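PDB 5W4A: P-granule scaffold from Caenorhabditis japonica, which probably serves as a scaffold for the assembly of germ granules (P granules), condensates linked to mRNA repression in the germline. Local coordinates for residues 41-46 / 58-63. Sequence-based numbering, arbitrary orientation.
Sequences NSFAAY and DDIVQI
The CA atoms of Phe43 and Ile60 are the nearest pair across two short helices, 42-47 and 57-64; the axes of segments 42-46 and 58-63 run nearly perpendicular, 101° apart, and approach to 9.5 Å. In the Phe43 side chain, CB comes within 4.4 Å of Asp59 O, and CG, anti to the backbone N (chi1 -179°), is thereby placed against Ile60 CG1. The CD2 corner of the ring meets Ile63 CB at 3.8 Å, near the ring plane; CE2 reaches the CG2 methyls of both isoleucines. Ile60 CG1 stands 4.0 Å from the ring centroid, almost on the ring normal, a CH-pi contact over one face. Polar groups flank this apolar packing. The Ser42 hydroxyl donates a 2.6 Å hydrogen bond from OG to Asp59 OD2, meeting it from well above the carboxylate plane. Asn41 is the N-cap of helix 42-47: its OD1 takes the N-H of Ala44 in the carbonyl plane, at 146° to the C=O bond. With OD1 so engaged, ND2 is turned to the other helix, lying 3.5 Å from Ile63 CG1 as the two side chains meet tip to tip, and donating to a water that in turn donates to Asp59 O. An alanine in place of Asn41 would probably leave the N-H of Ala44 without its cap, break the water bridge to the Asp59 carbonyl and open a gap beside Ile63 CG1 and CD1. The crossing of these two helices lies in a largely helical domain: helix 20-28 meets Phe43 and Ile63 through Leu22 and supplies Tyr25 OH to Asn41 N, while Ile178 of helix 169-179 touches both Phe43 and Ile60.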
ATOM      1  N   ASN C  41      25.713 -17.644 -12.743  1.00 26.53           N
ATOM      2  CA  ASN C  41      24.492 -17.416 -13.490  1.00 25.09           C
ATOM      3  C   ASN C  41      24.350 -15.940 -13.869  1.00 26.23           C
ATOM      4  O   ASN C  41      24.533 -15.046 -13.031  1.00 25.00           O
ATOM      5  CB  ASN C  41      23.294 -17.860 -12.657  1.00 28.72           C
ATOM      6  CG  ASN C  41      21.989 -17.576 -13.357  1.00 35.17           C
ATOM      7  OD1 ASN C  41      21.449 -16.489 -13.231  1.00 29.10           O
ATOM      8  ND2 ASN C  41      21.487 -18.544 -14.121  1.00 34.25           N
ATOM      9  N   SER C  42      24.027 -15.687 -15.136  1.00 25.91           N
ATOM     10  CA  SER C  42      24.065 -14.324 -15.655  1.00 22.73           C
ATOM     11  C   SER C  42      22.943 -13.450 -15.106  1.00 26.28           C
ATOM     12  O   SER C  42      23.118 -12.240 -14.989  1.00 25.26           O
ATOM     13  CB  SER C  42      23.991 -14.331 -17.180  1.00 32.63           C
ATOM     14  OG  SER C  42      22.694 -14.711 -17.611  1.00 41.86           O
ATOM     15  N   PHE C  43      21.781 -14.027 -14.809  1.00 22.64           N
ATOM     16  CA  PHE C  43      20.689 -13.265 -14.195  1.00 26.81           C
ATOM     17  C   PHE C  43      21.091 -12.798 -12.797  1.00 23.25           C
ATOM     18  O   PHE C  43      21.002 -11.602 -12.478  1.00 21.87           O
ATOM     19  CB  PHE C  43      19.433 -14.159 -14.207  1.00 27.27           C
ATOM     20  CG  PHE C  43      18.161 -13.552 -13.637  1.00 23.98           C
ATOM     21  CD1 PHE C  43      17.980 -12.187 -13.423  1.00 26.26           C
ATOM     22  CD2 PHE C  43      17.104 -14.407 -13.347  1.00 26.73           C
ATOM     23  CE1 PHE C  43      16.777 -11.704 -12.883  1.00 24.94           C
ATOM     24  CE2 PHE C  43      15.918 -13.931 -12.827  1.00 28.05           C
ATOM     25  CZ  PHE C  43      15.750 -12.585 -12.607  1.00 23.37           C
ATOM     26  N   ALA C  44      21.619 -13.714 -11.976  1.00 21.84           N
ATOM     27  CA  ALA C  44      22.111 -13.344 -10.655  1.00 20.05           C
ATOM     28  C   ALA C  44      23.256 -12.346 -10.738  1.00 24.77           C
ATOM     29  O   ALA C  44      23.306 -11.378  -9.963  1.00 21.70           O
ATOM     30  CB  ALA C  44      22.538 -14.583  -9.878  1.00 21.53           C
ATOM     31  N   ALA C  45      24.194 -12.552 -11.665  1.00 21.93           N
ATOM     32  CA  ALA C  45      25.335 -11.651 -11.727  1.00 21.46           C
ATOM     33  C   ALA C  45      24.902 -10.231 -12.041  1.00 23.25           C
ATOM     34  O   ALA C  45      25.446  -9.271 -11.483  1.00 23.62           O
ATOM     35  CB  ALA C  45      26.343 -12.151 -12.767  1.00 22.79           C
ATOM     36  N   TYR C  46      23.942 -10.073 -12.952  1.00 23.38           N
ATOM     37  CA  TYR C  46      23.460  -8.747 -13.300  1.00 23.11           C
ATOM     38  C   TYR C  46      22.700  -8.106 -12.147  1.00 22.30           C
ATOM     39  O   TYR C  46      22.919  -6.937 -11.817  1.00 23.07           O
ATOM     40  CB  TYR C  46      22.574  -8.841 -14.528  1.00 22.30           C
ATOM     41  CG  TYR C  46      22.092  -7.520 -15.037  1.00 22.18           C
ATOM     42  CD1 TYR C  46      22.961  -6.680 -15.702  1.00 27.85           C
ATOM     43  CD2 TYR C  46      20.771  -7.123 -14.888  1.00 27.09           C
ATOM     44  CE1 TYR C  46      22.543  -5.474 -16.207  1.00 35.40           C
ATOM     45  CE2 TYR C  46      20.335  -5.907 -15.379  1.00 31.93           C
ATOM     46  CZ  TYR C  46      21.231  -5.083 -16.046  1.00 44.64           C
ATOM     47  OH  TYR C  46      20.844  -3.861 -16.567  1.00 35.81           O
ATOM     48  N   ASP C  58      16.074 -16.348 -22.035  1.00 37.70           N
ATOM     49  CA  ASP C  58      16.304 -17.740 -21.658  1.00 44.57           C
ATOM     50  C   ASP C  58      16.970 -17.845 -20.287  1.00 41.57           C
ATOM     51  O   ASP C  58      16.574 -18.679 -19.460  1.00 37.23           O
ATOM     52  CB  ASP C  58      17.152 -18.447 -22.722  1.00 49.25           C
ATOM     53  CG  ASP C  58      17.658 -19.815 -22.254  1.00 58.53           C
ATOM     54  OD1 ASP C  58      16.845 -20.762 -22.186  1.00 60.05           O
ATOM     55  OD2 ASP C  58      18.864 -19.940 -21.938  1.00 66.94           O
ATOM     56  N   ASP C  59      17.994 -17.014 -20.028  1.00 35.87           N
ATOM     57  CA  ASP C  59      18.661 -17.020 -18.725  1.00 31.04           C
ATOM     58  C   ASP C  59      17.659 -16.832 -17.593  1.00 25.50           C
ATOM     59  O   ASP C  59      17.750 -17.482 -16.550  1.00 27.94           O
ATOM     60  CB  ASP C  59      19.697 -15.894 -18.628  1.00 31.96           C
ATOM     61  CG  ASP C  59      20.895 -16.085 -19.559  1.00 44.97           C
ATOM     62  OD1 ASP C  59      21.238 -17.244 -19.876  1.00 40.20           O
ATOM     63  OD2 ASP C  59      21.504 -15.056 -19.930  1.00 36.04           O
ATOM     64  N   ILE C  60      16.730 -15.905 -17.780  1.00 27.54           N
ATOM     65  CA  ILE C  60      15.729 -15.610 -16.768  1.00 27.27           C
ATOM     66  C   ILE C  60      14.752 -16.771 -16.628  1.00 27.40           C
ATOM     67  O   ILE C  60      14.449 -17.221 -15.515  1.00 24.91           O
ATOM     68  CB  ILE C  60      15.017 -14.302 -17.148  1.00 29.51           C
ATOM     69  CG1 ILE C  60      15.993 -13.132 -17.031  1.00 28.92           C
ATOM     70  CG2 ILE C  60      13.793 -14.086 -16.276  1.00 25.41           C
ATOM     71  CD1 ILE C  60      15.418 -11.813 -17.615  1.00 29.53           C
ATOM     72  N   VAL C  61      14.255 -17.289 -17.758  1.00 31.29           N
ATOM     73  CA  VAL C  61      13.291 -18.387 -17.710  1.00 28.15           C
ATOM     74  C   VAL C  61      13.903 -19.597 -17.011  1.00 25.25           C
ATOM     75  O   VAL C  61      13.219 -20.317 -16.270  1.00 27.34           O
ATOM     76  CB  VAL C  61      12.800 -18.723 -19.135  1.00 31.96           C
ATOM     77  CG1 VAL C  61      11.876 -19.962 -19.135  1.00 35.90           C
ATOM     78  CG2 VAL C  61      12.065 -17.531 -19.734  1.00 37.09           C
ATOM     79  N   GLN C  62      15.207 -19.839 -17.225  1.00 27.53           N
ATOM     80  CA  GLN C  62      15.865 -20.995 -16.626  1.00 31.48           C
ATOM     81  C   GLN C  62      15.896 -20.910 -15.109  1.00 28.57           C
ATOM     82  O   GLN C  62      15.766 -21.935 -14.419  1.00 31.25           O
ATOM     83  CB  GLN C  62      17.291 -21.134 -17.168  1.00 41.13           C
ATOM     84  CG  GLN C  62      17.366 -21.645 -18.594  1.00 53.63           C
ATOM     85  CD  GLN C  62      16.743 -23.012 -18.738  1.00 52.31           C
ATOM     86  OE1 GLN C  62      16.973 -23.901 -17.913  1.00 57.77           O
ATOM     87  NE2 GLN C  62      15.917 -23.180 -19.765  1.00 56.81           N
ATOM     88  N   ILE C  63      16.119 -19.704 -14.566  1.00 24.49           N
ATOM     89  CA  ILE C  63      16.098 -19.517 -13.124  1.00 28.27           C
ATOM     90  C   ILE C  63      14.673 -19.638 -12.592  1.00 27.25           C
ATOM     91  O   ILE C  63      14.448 -20.175 -11.501  1.00 26.80           O
ATOM     92  CB  ILE C  63      16.730 -18.155 -12.767  1.00 27.41           C
ATOM     93  CG1 ILE C  63      18.262 -18.239 -12.807  1.00 35.12           C
ATOM     94  CG2 ILE C  63      16.263 -17.643 -11.384  1.00 29.09           C
ATOM     95  CD1 ILE C  63      18.902 -19.108 -11.698  1.00 31.43           C
TER
HETATM   96  O   HOH W   1      19.779 -19.151 -15.960  0.94 35.02           O